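Local coordinates for probable histone-lysine N-methyltransferase, H3 lysine-9 specific SUVH9 (Arabidopsis thaliana, PDB 4NJ5), which takes part in gene silencing, lacks methyltransferase activity itself, and may bind methylated DNA and recruit RNA polymerase V to chromatin during RNA-directed DNA methylation, at residues D408-F416 against P444-S452. Sequence-based numbering, arbitrary orientation.
Sequences DTLVYPARF and PVDFAMDVS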
loop_
_atom_site.group_PDB
_atom_site.type_symbol
_atom_site.label_atom_id
_atom_site.label_comp_id
_atom_site.label_asym_id
_atom_site.label_seq_id
_atom_site.Cartn_x
_atom_site.Cartn_y
_atom_site.Cartn_z
ATOM N N ASP A 408 -29.006 15.216 -16.778
ATOM C CA ASP A 408 -27.803 15.174 -15.950
ATOM C C ASP A 408 -27.243 13.760 -15.802
ATOM O O ASP A 408 -27.982 12.777 -15.873
ATOM C CB ASP A 408 -28.070 15.783 -14.571
ATOM C CG ASP A 408 -28.628 17.189 -14.657
ATOM O OD1 ASP A 408 -28.556 17.792 -15.749
ATOM O OD2 ASP A 408 -29.136 17.693 -13.634
ATOM N N THR A 409 -25.933 13.670 -15.602
ATOM C CA THR A 409 -25.267 12.388 -15.397
ATOM C C THR A 409 -25.082 12.132 -13.906
ATOM O O THR A 409 -24.638 13.012 -13.172
ATOM C CB THR A 409 -23.899 12.349 -16.104
ATOM O OG1 THR A 409 -24.077 12.586 -17.506
ATOM C CG2 THR A 409 -23.229 10.998 -15.905
ATOM N N LEU A 410 -25.433 10.929 -13.462
ATOM C CA LEU A 410 -25.379 10.579 -12.044
ATOM C C LEU A 410 -24.452 9.397 -11.772
ATOM O O LEU A 410 -24.293 8.512 -12.614
ATOM C CB LEU A 410 -26.782 10.252 -11.531
ATOM C CG LEU A 410 -27.570 11.337 -10.793
ATOM C CD1 LEU A 410 -27.290 12.719 -11.355
ATOM C CD2 LEU A 410 -29.058 11.027 -10.864
ATOM N N VAL A 411 -23.850 9.383 -10.587
ATOM C CA VAL A 411 -23.005 8.270 -10.173
ATOM C C VAL A 411 -23.799 7.267 -9.342
ATOM O O VAL A 411 -24.494 7.636 -8.396
ATOM C CB VAL A 411 -21.791 8.750 -9.359
ATOM C CG1 VAL A 411 -20.975 7.562 -8.872
ATOM C CG2 VAL A 411 -20.934 9.680 -10.197
ATOM N N TYR A 412 -23.696 5.996 -9.707
ATOM C CA TYR A 412 -24.388 4.936 -8.988
ATOM C C TYR A 412 -23.369 4.040 -8.297
ATOM O O TYR A 412 -22.766 3.175 -8.932
ATOM C CB TYR A 412 -25.266 4.122 -9.942
ATOM C CG TYR A 412 -26.406 4.919 -10.542
ATOM C CD1 TYR A 412 -27.677 4.874 -9.985
ATOM C CD2 TYR A 412 -26.208 5.720 -11.661
ATOM C CE1 TYR A 412 -28.723 5.602 -10.530
ATOM C CE2 TYR A 412 -27.245 6.453 -12.210
ATOM C CZ TYR A 412 -28.501 6.390 -11.640
ATOM O OH TYR A 412 -29.536 7.119 -12.182
ATOM N N PRO A 413 -23.171 4.255 -6.987
ATOM C CA PRO A 413 -22.174 3.537 -6.186
ATOM C C PRO A 413 -22.339 2.023 -6.252
ATOM O O PRO A 413 -21.357 1.300 -6.092
ATOM C CB PRO A 413 -22.431 4.044 -4.761
ATOM C CG PRO A 413 -23.788 4.664 -4.798
ATOM C CD PRO A 413 -23.941 5.210 -6.175
ATOM N N ALA A 414 -23.558 1.554 -6.501
ATOM C CA ALA A 414 -23.803 0.124 -6.646
ATOM C C ALA A 414 -22.988 -0.483 -7.788
ATOM O O ALA A 414 -22.724 -1.684 -7.796
ATOM C CB ALA A 414 -25.279 -0.142 -6.865
ATOM N N ARG A 415 -22.594 0.350 -8.747
ATOM C CA ARG A 415 -21.907 -0.133 -9.938
ATOM C C ARG A 415 -20.392 -0.238 -9.768
ATOM O O ARG A 415 -19.716 -0.817 -10.614
ATOM C CB ARG A 415 -22.253 0.735 -11.148
ATOM C CG ARG A 415 -23.738 0.992 -11.292
ATOM C CD ARG A 415 -24.128 1.294 -12.729
ATOM N NE ARG A 415 -25.527 1.702 -12.819
ATOM C CZ ARG A 415 -25.982 2.627 -13.658
ATOM N NH1 ARG A 415 -25.150 3.240 -14.487
ATOM N NH2 ARG A 415 -27.272 2.940 -13.667
ATOM N N PHE A 416 -19.863 0.322 -8.683
ATOM C CA PHE A 416 -18.451 0.151 -8.364
ATOM C C PHE A 416 -18.146 -1.338 -8.234
ATOM O O PHE A 416 -18.948 -2.099 -7.692
ATOM C CB PHE A 416 -18.082 0.867 -7.059
ATOM C CG PHE A 416 -17.908 2.360 -7.198
ATOM C CD1 PHE A 416 -16.939 2.886 -8.042
ATOM C CD2 PHE A 416 -18.692 3.236 -6.460
ATOM C CE1 PHE A 416 -16.774 4.261 -8.162
ATOM C CE2 PHE A 416 -18.533 4.609 -6.574
ATOM C CZ PHE A 416 -17.574 5.122 -7.424
ATOM N N PRO A 444 -29.057 -4.803 -2.719
ATOM C CA PRO A 444 -28.009 -3.896 -3.183
ATOM C C PRO A 444 -28.400 -2.450 -2.939
ATOM O O PRO A 444 -29.586 -2.133 -2.871
ATOM C CB PRO A 444 -27.944 -4.180 -4.685
ATOM C CG PRO A 444 -29.309 -4.661 -5.034
ATOM C CD PRO A 444 -29.790 -5.429 -3.832
ATOM N N VAL A 445 -27.401 -1.593 -2.776
ATOM C CA VAL A 445 -27.609 -0.155 -2.724
ATOM C C VAL A 445 -28.195 0.294 -4.062
ATOM O O VAL A 445 -27.795 -0.209 -5.110
ATOM C CB VAL A 445 -26.273 0.557 -2.432
ATOM C CG1 VAL A 445 -26.301 2.004 -2.880
ATOM C CG2 VAL A 445 -25.918 0.441 -0.948
ATOM N N ASP A 446 -29.166 1.207 -4.038
ATOM C CA ASP A 446 -29.795 1.664 -5.279
ATOM C C ASP A 446 -29.872 3.180 -5.442
ATOM O O ASP A 446 -30.409 3.667 -6.438
ATOM C CB ASP A 446 -31.184 1.041 -5.468
ATOM C CG ASP A 446 -32.135 1.330 -4.312
ATOM O OD1 ASP A 446 -31.983 2.362 -3.631
ATOM O OD2 ASP A 446 -33.051 0.510 -4.093
ATOM N N PHE A 447 -29.341 3.929 -4.480
ATOM C CA PHE A 447 -29.413 5.386 -4.576
ATOM C C PHE A 447 -28.379 5.963 -5.543
ATOM O O PHE A 447 -27.413 5.299 -5.916
ATOM C CB PHE A 447 -29.319 6.056 -3.196
ATOM C CG PHE A 447 -27.934 6.072 -2.606
ATOM C CD1 PHE A 447 -27.520 5.067 -1.747
ATOM C CD2 PHE A 447 -27.059 7.115 -2.878
ATOM C CE1 PHE A 447 -26.255 5.090 -1.192
ATOM C CE2 PHE A 447 -25.794 7.140 -2.328
ATOM C CZ PHE A 447 -25.393 6.128 -1.485
ATOM N N ALA A 448 -28.594 7.207 -5.949
ATOM C CA ALA A 448 -27.697 7.858 -6.889
ATOM C C ALA A 448 -27.029 9.055 -6.241
ATOM O O ALA A 448 -27.523 9.598 -5.258
ATOM C CB ALA A 448 -28.453 8.283 -8.138
ATOM N N MET A 449 -25.897 9.460 -6.803
ATOM C CA MET A 449 -25.152 10.593 -6.291
ATOM C C MET A 449 -24.890 11.593 -7.400
ATOM O O MET A 449 -24.520 11.221 -8.516
ATOM C CB MET A 449 -23.816 10.133 -5.707
ATOM C CG MET A 449 -23.947 9.084 -4.627
ATOM S SD MET A 449 -22.356 8.597 -3.941
ATOM C CE MET A 449 -21.816 10.141 -3.223
ATOM N N ASP A 450 -25.085 12.864 -7.088
ATOM C CA ASP A 450 -24.672 13.926 -7.984
ATOM C C ASP A 450 -23.348 14.481 -7.468
ATOM O O ASP A 450 -23.223 14.799 -6.283
ATOM C CB ASP A 450 -25.733 15.025 -8.038
ATOM C CG ASP A 450 -25.425 16.075 -9.082
ATOM O OD1 ASP A 450 -26.099 16.089 -10.134
ATOM O OD2 ASP A 450 -24.505 16.885 -8.856
ATOM N N VAL A 451 -22.363 14.576 -8.357
ATOM C CA VAL A 451 -21.064 15.139 -8.011
ATOM C C VAL A 451 -20.671 16.251 -8.977
ATOM O O VAL A 451 -19.488 16.520 -9.180
ATOM C CB VAL A 451 -19.955 14.060 -7.996
ATOM C CG1 VAL A 451 -20.182 13.075 -6.860
ATOM C CG2 VAL A 451 -19.885 13.338 -9.336
ATOM N N SER A 452 -21.666 16.903 -9.564
ATOM C CA SER A 452 -21.419 17.951 -10.548
ATOM C C SER A 452 -21.288 19.328 -9.903
ATOM O O SER A 452 -20.848 20.277 -10.544
ATOM C CB SER A 452 -22.548 17.976 -11.579
ATOM O OG SER A 452 -23.781 18.328 -10.971
HETATM O O HOH W 1 -26.969 18.242 -11.512
HETATM O O HOH W 2 -25.105 15.436 -12.378
HETATM O O HOH W 3 -26.255 2.990 -6.991
#
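D450 packs its carboxylate against L410 CD1, while its OD2 is gripped twice from within its own segment: S452 OG meets the syn lone pair at 2.7 Å, and S452 N reaches OD2 at 2.9 Å from above the carboxylate plane, closing an Asx turn. At the other oxygen, one water lies between D450 OD1 and D408 OD2, where it may ease the approach of the two acids, and a second between D450 OD1 and T409 O. With an alanine in place of D450, S452 N and OG are likely to lose their shared acceptor and the two waters their link to this strand, freeing the turn to shift. The two segments are joined by a single antiparallel bridge, a hydrogen-bonded pair: V411 N gives to M449 O at 2.8 Å (163° at the hydrogen), and M449 N returns the bond to V411 O. Beyond it, A448 CB sits 3.6 Å from Y412 CE1, off-centre on the ring, and 3.9 Å from L410 CD2. With chi1 of 75°, the F447 ring turns one face to P413 CG, 4.2 Å from the centroid, in a CH-pi contact. Water links A414 N to F447 O. M449 thus bonds to the loop after helix 397-405, while A448 and D450 pair on the other edge with L395 and V393, illustrating how a loop can dock by a single bridge on a two-stranded antiparallel sheet in the SET domain.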